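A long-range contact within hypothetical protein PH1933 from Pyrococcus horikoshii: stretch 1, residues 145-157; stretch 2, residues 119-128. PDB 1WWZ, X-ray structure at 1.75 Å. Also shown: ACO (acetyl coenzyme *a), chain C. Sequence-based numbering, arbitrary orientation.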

# COMPACT_ATOMS: atom_id res chain seq x y z
N GLY A 145 0.56 -16.48 -19.78
CA GLY A 145 -0.15 -17.58 -20.40
C GLY A 145 -1.62 -17.31 -20.54
O GLY A 145 -2.11 -16.25 -20.17
N LYS A 146 -2.35 -18.29 -21.08
CA LYS A 146 -3.78 -18.14 -21.27
C LYS A 146 -4.49 -19.48 -21.21
O LYS A 146 -3.87 -20.54 -21.35
CB LYS A 146 -4.07 -17.49 -22.62
CG LYS A 146 -3.64 -18.35 -23.80
CD LYS A 146 -4.05 -17.73 -25.12
CE LYS A 146 -3.54 -18.56 -26.29
NZ LYS A 146 -2.06 -18.67 -26.27
N SER A 147 -5.79 -19.42 -20.99
CA SER A 147 -6.64 -20.59 -20.93
C SER A 147 -8.02 -20.13 -21.34
O SER A 147 -8.76 -19.56 -20.54
CB SER A 147 -6.69 -21.16 -19.51
OG SER A 147 -7.54 -22.29 -19.44
N GLY A 148 -8.37 -20.35 -22.61
CA GLY A 148 -9.66 -19.92 -23.09
C GLY A 148 -9.78 -18.41 -23.00
O GLY A 148 -8.95 -17.68 -23.53
N ILE A 149 -10.82 -17.94 -22.31
CA ILE A 149 -11.04 -16.51 -22.16
C ILE A 149 -10.23 -15.92 -21.01
O ILE A 149 -10.35 -14.73 -20.70
CB ILE A 149 -12.54 -16.21 -21.92
CG1 ILE A 149 -12.96 -16.71 -20.53
CG2 ILE A 149 -13.38 -16.91 -22.98
CD1 ILE A 149 -14.40 -16.43 -20.19
N TRP A 150 -9.40 -16.75 -20.38
CA TRP A 150 -8.60 -16.30 -19.24
C TRP A 150 -7.11 -16.12 -19.50
O TRP A 150 -6.48 -16.91 -20.20
CB TRP A 150 -8.79 -17.27 -18.06
CG TRP A 150 -10.22 -17.47 -17.67
CD1 TRP A 150 -11.04 -18.48 -18.07
CD2 TRP A 150 -11.01 -16.61 -16.84
NE1 TRP A 150 -12.30 -18.30 -17.55
CE2 TRP A 150 -12.31 -17.16 -16.79
CE3 TRP A 150 -10.75 -15.43 -16.14
CZ2 TRP A 150 -13.34 -16.57 -16.06
CZ3 TRP A 150 -11.78 -14.84 -15.42
CH2 TRP A 150 -13.06 -15.41 -15.38
N VAL A 151 -6.55 -15.08 -18.89
CA VAL A 151 -5.13 -14.76 -19.00
C VAL A 151 -4.47 -14.93 -17.63
O VAL A 151 -5.01 -14.51 -16.61
CB VAL A 151 -4.93 -13.30 -19.45
CG1 VAL A 151 -3.44 -12.94 -19.44
CG2 VAL A 151 -5.52 -13.10 -20.83
N ARG A 152 -3.30 -15.57 -17.60
CA ARG A 152 -2.58 -15.78 -16.35
C ARG A 152 -1.49 -14.74 -16.17
O ARG A 152 -0.70 -14.48 -17.09
CB ARG A 152 -1.96 -17.19 -16.29
CG ARG A 152 -1.33 -17.53 -14.93
CD ARG A 152 -0.82 -18.98 -14.88
NE ARG A 152 0.40 -19.18 -15.66
CZ ARG A 152 1.63 -19.21 -15.15
NH1 ARG A 152 1.83 -19.05 -13.84
NH2 ARG A 152 2.68 -19.37 -15.95
N MET A 153 -1.45 -14.13 -14.99
CA MET A 153 -0.45 -13.12 -14.69
C MET A 153 0.31 -13.54 -13.45
O MET A 153 -0.24 -14.18 -12.56
CB MET A 153 -1.10 -11.75 -14.49
CG MET A 153 -1.81 -11.26 -15.74
SD MET A 153 -2.43 -9.59 -15.63
CE MET A 153 -0.91 -8.65 -15.87
N ILE A 154 1.58 -13.15 -13.39
CA ILE A 154 2.41 -13.53 -12.26
C ILE A 154 3.33 -12.38 -11.84
O ILE A 154 3.72 -11.56 -12.67
CB ILE A 154 3.27 -14.76 -12.63
CG1 ILE A 154 3.76 -15.47 -11.37
CG2 ILE A 154 4.44 -14.35 -13.51
CD1 ILE A 154 2.78 -16.50 -10.86
N LYS A 155 3.63 -12.33 -10.55
CA LYS A 155 4.58 -11.37 -10.00
C LYS A 155 5.62 -12.08 -9.14
O LYS A 155 5.32 -12.83 -8.21
CB LYS A 155 3.80 -10.35 -9.18
CG LYS A 155 4.71 -9.27 -8.56
CD LYS A 155 3.94 -8.23 -7.75
CE LYS A 155 4.87 -7.24 -7.03
NZ LYS A 155 5.66 -6.50 -8.01
N ARG A 156 6.90 -11.86 -9.49
CA ARG A 156 7.96 -12.55 -8.77
C ARG A 156 8.74 -11.57 -7.89
O ARG A 156 8.87 -10.39 -8.18
CB ARG A 156 8.89 -13.19 -9.80
CG ARG A 156 8.18 -14.21 -10.70
CD ARG A 156 9.17 -14.95 -11.61
NE ARG A 156 8.47 -15.66 -12.68
CZ ARG A 156 7.87 -16.82 -12.37
NH1 ARG A 156 7.89 -17.26 -11.12
NH2 ARG A 156 7.29 -17.55 -13.32
N GLN A 157 9.24 -12.10 -6.75
CA GLN A 157 10.04 -11.27 -5.85
C GLN A 157 11.43 -11.00 -6.44
O GLN A 157 11.85 -9.86 -6.64
CB GLN A 157 10.17 -11.99 -4.50
CG GLN A 157 9.13 -11.53 -3.46
CD GLN A 157 9.54 -12.00 -2.07
OE1 GLN A 157 10.65 -12.46 -1.83
NE2 GLN A 157 8.58 -11.85 -1.13
N1A ACO C . -8.96 1.52 -17.38
C2A ACO C . -7.67 1.85 -17.27
N3A ACO C . -6.90 1.77 -16.14
C4A ACO C . -7.62 1.27 -15.03
C5A ACO C . -8.95 0.92 -15.07
C6A ACO C . -9.65 1.06 -16.33
N6A ACO C . -10.95 0.76 -16.47
N7A ACO C . -9.37 0.48 -13.81
C8A ACO C . -8.29 0.57 -13.07
N9A ACO C . -7.17 1.05 -13.75
C1B ACO C . -5.83 1.28 -13.26
C2B ACO C . -5.41 2.76 -13.22
O2B ACO C . -3.98 2.80 -13.35
C3B ACO C . -5.99 3.23 -11.86
O3B ACO C . -5.18 4.35 -11.43
P3B ACO C . -5.46 5.90 -11.72
O7A ACO C . -5.40 6.00 -13.21
O8A ACO C . -4.37 6.61 -11.06
O9A ACO C . -6.79 6.21 -11.15
C4B ACO C . -5.77 2.03 -10.98
O4B ACO C . -5.66 0.93 -11.91
C5B ACO C . -6.94 1.65 -10.09
O5B ACO C . -7.53 2.74 -9.41
P1A ACO C . -8.62 2.43 -8.29
O1A ACO C . -9.49 3.60 -8.19
O2A ACO C . -7.90 1.99 -7.03
O3A ACO C . -9.50 1.27 -9.06
P2A ACO C . -10.73 0.51 -8.52
O4A ACO C . -11.77 0.76 -9.53
O5A ACO C . -10.97 0.97 -7.13
O6A ACO C . -10.34 -1.00 -8.49
CBP ACO C . -10.86 -3.02 -9.86
CCP ACO C . -9.98 -1.81 -9.70
CDP ACO C . -10.29 -3.82 -11.08
CEP ACO C . -10.82 -3.87 -8.57
CAP ACO C . -12.33 -2.53 -10.12
OAP ACO C . -12.36 -1.77 -11.33
C9P ACO C . -13.40 -3.64 -10.26
O9P ACO C . -14.04 -4.03 -9.29
N8P ACO C . -13.58 -4.16 -11.51
C7P ACO C . -14.55 -5.23 -11.84
C6P ACO C . -14.14 -6.63 -11.32
C5P ACO C . -12.83 -7.09 -11.88
O5P ACO C . -12.58 -7.00 -13.11
N4P ACO C . -11.93 -7.62 -11.06
C3P ACO C . -10.58 -8.18 -11.22
C2P ACO C . -10.82 -9.62 -11.69
S1P ACO C . -9.13 -10.42 -11.86
C ACO C . -9.05 -11.17 -10.53
O ACO C . -9.93 -11.23 -9.56
CH3 ACO C . -7.84 -12.12 -9.93
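Stretch 2 119-128: DTIELWVGEK

Stretch 2 is an extended strand, Thr 120 to Gly 126, laid antiparallel beside strand 150-156 of stretch 1. The N-to-C directions meet at 147°, the axes approach to 4.5 Å, and the register runs unbroken from Trp 150 opposite Gly 126 to Gln 157 opposite Asp 119. Paired backbone bonds hold it: Val 151 N to Val 125 O and Met 153 N to Leu 123 O are both 2.8 Å, and Lys 155 N to Ile 121 O is 2.9 Å, each answered by a bond in the reverse direction. Glu 127 N extends the ladder to Ile 149 O at 2.9 Å, an acceptor within the type II' turn of Ser 147 to Trp 150.

Shape is settled chiefly on the face carrying Arg 152 and Trp 124. The indole of Trp 124, with the largest covered area in the contact, leans across onto stretch 1. Arg 152 CB stands over its six-membered ring, 3.5 Å from the centroid and nearly on the normal, while Trp 124 CZ3 reaches Ser 147 CB at 3.5 Å and Trp 124 CE3 meets Trp 150 CB at 3.6 Å. The Trp 150 ring lies along the backbone of stretch 2, with Trp 150 CE3 3.7 Å from both Val 125 C and Gly 126 N. Arg 152 then continues past the Trp 124 ring, its NH1 forming a salt bridge with Glu 122 OE1 at 2.9 Å, so one long side chain serves both an aromatic face and a buried carboxylate. Next along, Ile 154 CD1 settles between its neighbours, 3.3 Å from both Thr 120 CG2 and Glu 122 CB.

The opposite face is packed more simply: Met 153 CB lies 3.7 Å from Leu 123 CD1, and Met 153 SD reaches Val 125 CG1 at 3.9 Å. The rule is complementary bulk, a broad ring covered by an aliphatic stem and a terminal methyl set between two side chains.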

# COMPACT_ATOMS: atom_id res chain seq x y z
N ASP A 119 7.01 -15.87 -2.67
CA ASP A 119 7.93 -15.07 -3.49
C ASP A 119 7.32 -14.93 -4.88
O ASP A 119 7.94 -14.36 -5.78
CB ASP A 119 9.31 -15.75 -3.60
CG ASP A 119 9.24 -17.13 -4.25
OD1 ASP A 119 8.45 -17.32 -5.19
OD2 ASP A 119 10.01 -18.02 -3.84
N THR A 120 6.11 -15.46 -5.03
CA THR A 120 5.41 -15.42 -6.31
C THR A 120 3.91 -15.29 -6.08
O THR A 120 3.36 -15.93 -5.19
CB THR A 120 5.67 -16.70 -7.12
OG1 THR A 120 7.08 -16.86 -7.32
CG2 THR A 120 4.98 -16.64 -8.46
N ILE A 121 3.26 -14.46 -6.88
CA ILE A 121 1.81 -14.28 -6.78
C ILE A 121 1.22 -14.51 -8.17
O ILE A 121 1.64 -13.90 -9.15
CB ILE A 121 1.43 -12.87 -6.29
CG1 ILE A 121 2.04 -12.62 -4.91
CG2 ILE A 121 -0.09 -12.73 -6.22
CD1 ILE A 121 1.85 -11.21 -4.39
N GLU A 122 0.24 -15.40 -8.23
CA GLU A 122 -0.40 -15.76 -9.49
C GLU A 122 -1.88 -15.38 -9.51
O GLU A 122 -2.54 -15.35 -8.47
CB GLU A 122 -0.24 -17.27 -9.70
CG GLU A 122 -0.90 -17.85 -10.94
CD GLU A 122 -0.72 -19.36 -11.01
OE1 GLU A 122 0.31 -19.82 -11.54
OE2 GLU A 122 -1.60 -20.09 -10.51
N LEU A 123 -2.40 -15.08 -10.70
CA LEU A 123 -3.81 -14.72 -10.85
C LEU A 123 -4.27 -14.93 -12.28
O LEU A 123 -3.46 -15.00 -13.21
CB LEU A 123 -4.04 -13.26 -10.44
CG LEU A 123 -3.37 -12.18 -11.30
CD1 LEU A 123 -4.21 -11.91 -12.55
CD2 LEU A 123 -3.22 -10.89 -10.49
N TRP A 124 -5.58 -15.04 -12.45
CA TRP A 124 -6.19 -15.19 -13.76
C TRP A 124 -7.19 -14.06 -13.92
O TRP A 124 -7.96 -13.76 -13.00
CB TRP A 124 -6.91 -16.54 -13.88
CG TRP A 124 -6.00 -17.72 -13.95
CD1 TRP A 124 -5.50 -18.44 -12.90
CD2 TRP A 124 -5.49 -18.33 -15.14
NE1 TRP A 124 -4.72 -19.47 -13.36
CE2 TRP A 124 -4.69 -19.43 -14.73
CE3 TRP A 124 -5.62 -18.07 -16.51
CZ2 TRP A 124 -4.03 -20.26 -15.65
CZ3 TRP A 124 -4.97 -18.89 -17.42
CH2 TRP A 124 -4.18 -19.97 -16.99
N VAL A 125 -7.15 -13.41 -15.08
CA VAL A 125 -8.04 -12.30 -15.34
C VAL A 125 -8.63 -12.43 -16.74
O VAL A 125 -8.00 -12.99 -17.64
CB VAL A 125 -7.28 -10.95 -15.20
CG1 VAL A 125 -6.04 -10.96 -16.09
CG2 VAL A 125 -8.18 -9.79 -15.56
N GLY A 126 -9.86 -11.93 -16.92
CA GLY A 126 -10.52 -12.01 -18.21
C GLY A 126 -9.73 -11.29 -19.30
O GLY A 126 -9.19 -10.21 -19.07
N GLU A 127 -9.68 -11.89 -20.48
CA GLU A 127 -8.93 -11.33 -21.60
C GLU A 127 -9.39 -9.94 -22.04
O GLU A 127 -8.59 -9.15 -22.54
CB GLU A 127 -8.97 -12.30 -22.79
CG GLU A 127 -10.34 -12.46 -23.45
CD GLU A 127 -10.36 -13.58 -24.48
OE1 GLU A 127 -9.32 -13.83 -25.12
OE2 GLU A 127 -11.43 -14.22 -24.65
N LYS A 128 -10.67 -9.63 -21.86
CA LYS A 128 -11.19 -8.32 -22.24
C LYS A 128 -11.04 -7.29 -21.12
O LYS A 128 -11.25 -6.10 -21.33
CB LYS A 128 -12.67 -8.43 -22.63
CG LYS A 128 -12.94 -9.34 -23.82
CD LYS A 128 -14.43 -9.45 -24.11
CE LYS A 128 -14.70 -10.50 -25.19
NZ LYS A 128 -16.15 -10.76 -25.39
O HOH W 1 -7.05 -15.38 -23.38